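Local coordinates for nucleoside diphosphate kinase (PDB 1XQI), which probably transfers the gamma phosphate of ATP to nucleoside diphosphates through a phosphorylated active-site intermediate, making the other nucleoside triphosphates, at residues 60-65 with 184-189. The protein carries 6 engineered substitutions. Numbering follows the deposited sequence.
Sequences ERFYPS and IRFWFR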
loop_
_atom_site.group_PDB
_atom_site.type_symbol
_atom_site.label_atom_id
_atom_site.label_comp_id
_atom_site.label_asym_id
_atom_site.label_seq_id
_atom_site.Cartn_x
_atom_site.Cartn_y
_atom_site.Cartn_z
ATOM N N GLU A 60 12.628 -14.298 -11.291
ATOM C CA GLU A 60 13.908 -14.900 -11.747
ATOM C C GLU A 60 15.036 -13.894 -11.667
ATOM O O GLU A 60 16.106 -14.209 -11.175
ATOM C CB GLU A 60 13.820 -15.470 -13.179
ATOM C CG GLU A 60 13.958 -16.996 -13.285
ATOM C CD GLU A 60 13.055 -17.629 -14.382
ATOM O OE1 GLU A 60 13.582 -18.074 -15.428
ATOM O OE2 GLU A 60 11.819 -17.706 -14.213
ATOM N N ARG A 61 14.796 -12.668 -12.111
ATOM C CA ARG A 61 15.851 -11.647 -12.051
ATOM C C ARG A 61 15.968 -10.930 -10.719
ATOM O O ARG A 61 17.017 -10.351 -10.438
ATOM C CB ARG A 61 15.751 -10.627 -13.191
ATOM C CG ARG A 61 16.290 -11.135 -14.529
ATOM C CD ARG A 61 16.005 -10.133 -15.657
ATOM N NE ARG A 61 14.568 -10.075 -15.976
ATOM C CZ ARG A 61 13.731 -9.088 -15.619
ATOM N NH1 ARG A 61 14.162 -8.012 -14.934
ATOM N NH2 ARG A 61 12.440 -9.172 -15.949
ATOM N N PHE A 62 14.933 -10.958 -9.889
ATOM C CA PHE A 62 15.031 -10.263 -8.599
ATOM C C PHE A 62 15.917 -11.026 -7.620
ATOM O O PHE A 62 16.684 -10.428 -6.851
ATOM C CB PHE A 62 13.638 -10.046 -7.999
ATOM C CG PHE A 62 13.656 -9.517 -6.584
ATOM C CD1 PHE A 62 13.328 -10.346 -5.515
ATOM C CD2 PHE A 62 14.009 -8.189 -6.327
ATOM C CE1 PHE A 62 13.355 -9.873 -4.191
ATOM C CE2 PHE A 62 14.022 -7.715 -5.021
ATOM C CZ PHE A 62 13.699 -8.580 -3.934
ATOM N N TYR A 63 15.784 -12.354 -7.629
ATOM C CA TYR A 63 16.654 -13.219 -6.826
ATOM C C TYR A 63 17.969 -13.431 -7.488
ATOM O O TYR A 63 18.004 -13.534 -8.694
ATOM C CB TYR A 63 15.994 -14.548 -6.533
ATOM C CG TYR A 63 15.031 -14.360 -5.445
ATOM C CD1 TYR A 63 13.670 -14.336 -5.700
ATOM C CD2 TYR A 63 15.462 -14.147 -4.168
ATOM C CE1 TYR A 63 12.771 -14.123 -4.708
ATOM C CE2 TYR A 63 14.562 -13.944 -3.147
ATOM C CZ TYR A 63 13.203 -13.936 -3.435
ATOM O OH TYR A 63 12.276 -13.737 -2.424
ATOM N N PRO A 64 19.066 -13.493 -6.700
ATOM C CA PRO A 64 20.406 -13.639 -7.314
ATOM C C PRO A 64 20.500 -14.901 -8.136
ATOM O O PRO A 64 19.714 -15.843 -7.938
ATOM C CB PRO A 64 21.350 -13.757 -6.115
ATOM C CG PRO A 64 20.582 -13.059 -4.965
ATOM C CD PRO A 64 19.130 -13.442 -5.222
ATOM N N SER A 65 21.449 -14.917 -9.067
ATOM C CA SER A 65 21.756 -16.135 -9.770
ATOM C C SER A 65 23.226 -16.495 -9.573
ATOM O O SER A 65 23.773 -17.332 -10.299
ATOM C CB SER A 65 21.367 -15.977 -11.223
ATOM O OG SER A 65 20.216 -15.131 -11.311
ATOM N N ILE A 184 15.760 -2.258 -4.219
ATOM C CA ILE A 184 15.024 -0.993 -4.372
ATOM C C ILE A 184 14.960 -0.513 -5.831
ATOM O O ILE A 184 13.858 -0.277 -6.352
ATOM C CB ILE A 184 15.497 0.141 -3.432
ATOM C CG1 ILE A 184 15.147 -0.161 -1.983
ATOM C CG2 ILE A 184 14.854 1.460 -3.846
ATOM C CD1 ILE A 184 15.931 0.709 -0.987
ATOM N N ARG A 185 16.113 -0.372 -6.488
ATOM C CA ARG A 185 16.153 0.016 -7.943
ATOM C C ARG A 185 15.328 -0.952 -8.813
ATOM O O ARG A 185 14.574 -0.546 -9.686
ATOM C CB ARG A 185 17.612 0.147 -8.501
ATOM C CG ARG A 185 17.687 0.455 -10.081
ATOM C CD ARG A 185 18.863 -0.268 -10.864
ATOM N NE ARG A 185 19.205 -1.540 -10.195
ATOM C CZ ARG A 185 18.627 -2.737 -10.418
ATOM N NH1 ARG A 185 17.679 -2.891 -11.364
ATOM N NH2 ARG A 185 19.018 -3.791 -9.687
ATOM N N PHE A 186 15.471 -2.238 -8.534
ATOM C CA PHE A 186 14.770 -3.282 -9.278
ATOM C C PHE A 186 13.271 -3.054 -9.407
ATOM O O PHE A 186 12.742 -3.235 -10.489
ATOM C CB PHE A 186 15.035 -4.675 -8.673
ATOM C CG PHE A 186 14.358 -5.772 -9.426
ATOM C CD1 PHE A 186 14.988 -6.378 -10.511
ATOM C CD2 PHE A 186 13.059 -6.169 -9.090
ATOM C CE1 PHE A 186 14.336 -7.370 -11.244
ATOM C CE2 PHE A 186 12.413 -7.167 -9.803
ATOM C CZ PHE A 186 13.050 -7.766 -10.882
ATOM N N TRP A 187 12.602 -2.683 -8.304
ATOM C CA TRP A 187 11.143 -2.477 -8.251
ATOM C C TRP A 187 10.642 -1.043 -8.453
ATOM O O TRP A 187 9.483 -0.869 -8.780
ATOM C CB TRP A 187 10.598 -2.946 -6.907
ATOM C CG TRP A 187 10.596 -4.419 -6.689
ATOM C CD1 TRP A 187 11.374 -5.124 -5.810
ATOM C CD2 TRP A 187 9.763 -5.373 -7.343
ATOM N NE1 TRP A 187 11.093 -6.474 -5.898
ATOM C CE2 TRP A 187 10.097 -6.656 -6.817
ATOM C CE3 TRP A 187 8.780 -5.280 -8.344
ATOM C CZ2 TRP A 187 9.472 -7.834 -7.244
ATOM C CZ3 TRP A 187 8.153 -6.454 -8.776
ATOM C CH2 TRP A 187 8.514 -7.723 -8.228
ATOM N N PHE A 188 11.479 -0.028 -8.232
ATOM C CA PHE A 188 11.032 1.372 -8.262
ATOM C C PHE A 188 11.899 2.273 -9.144
ATOM O O PHE A 188 13.128 2.253 -9.040
ATOM C CB PHE A 188 10.923 1.962 -6.826
ATOM C CG PHE A 188 9.964 1.202 -5.929
ATOM C CD1 PHE A 188 10.439 0.258 -5.023
ATOM C CD2 PHE A 188 8.598 1.399 -6.026
ATOM C CE1 PHE A 188 9.592 -0.464 -4.222
ATOM C CE2 PHE A 188 7.712 0.676 -5.220
ATOM C CZ PHE A 188 8.206 -0.260 -4.313
ATOM N N ARG A 189 11.261 3.068 -10.008
ATOM C CA ARG A 189 11.978 4.164 -10.683
ATOM C C ARG A 189 12.324 5.201 -9.622
ATOM O O ARG A 189 11.727 5.218 -8.557
ATOM C CB ARG A 189 11.125 4.823 -11.779
ATOM C CG ARG A 189 10.979 4.037 -13.096
ATOM C CD ARG A 189 9.778 3.082 -13.077
ATOM N NE ARG A 189 8.456 3.737 -12.933
ATOM C CZ ARG A 189 7.285 3.078 -12.864
ATOM N NH1 ARG A 189 7.260 1.741 -12.933
ATOM N NH2 ARG A 189 6.130 3.743 -12.734
#
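Phe-62, Phe-186 and Trp-187 form an aromatic cluster where the end of helix 56-62 packs against the end of helix 177-187, on one face of the antiparallel sheet of this ferredoxin-like alpha/beta sandwich. The backbones come closest at Phe-62 and Phe-186, whose CA atoms are 7.0 Å apart, and the contact is carried mainly by side chains. Phe-62 is the residue that touches both Phe-186 and Trp-187. Its CB sits over one face of the Phe-186 ring, 3.9 Å from the ring centroid and 24° off the normal, a CH-pi contact. Both phenylalanines hold CG anti to the backbone N (chi1 172° for Phe-62), which carries each ring out toward the facing helix. The two rings then meet obliquely, with planes 53° apart and Phe-62 CD2 lying 3.6 Å from Phe-186 CD2. On the exposed side, Arg-61 crosses the same ring at about a right angle: its chain bends at chi3, and NH1 comes to 3.7 Å from Phe-186 CE1. On the buried side, Trp-187 continues the cluster onto the sheet, where its side chain touches Ile-21, Val-119 and Val-52. Phe-62 also rests on Ile-21 and packs edge-to-face with His-172, the predicted phosphohistidine, which places this end of the cluster beside the probable active site. The indole turns its pyrrole side to Phe-62, placing NE1 over one face of the phenyl ring, 3.3 Å from Phe-62 CE2.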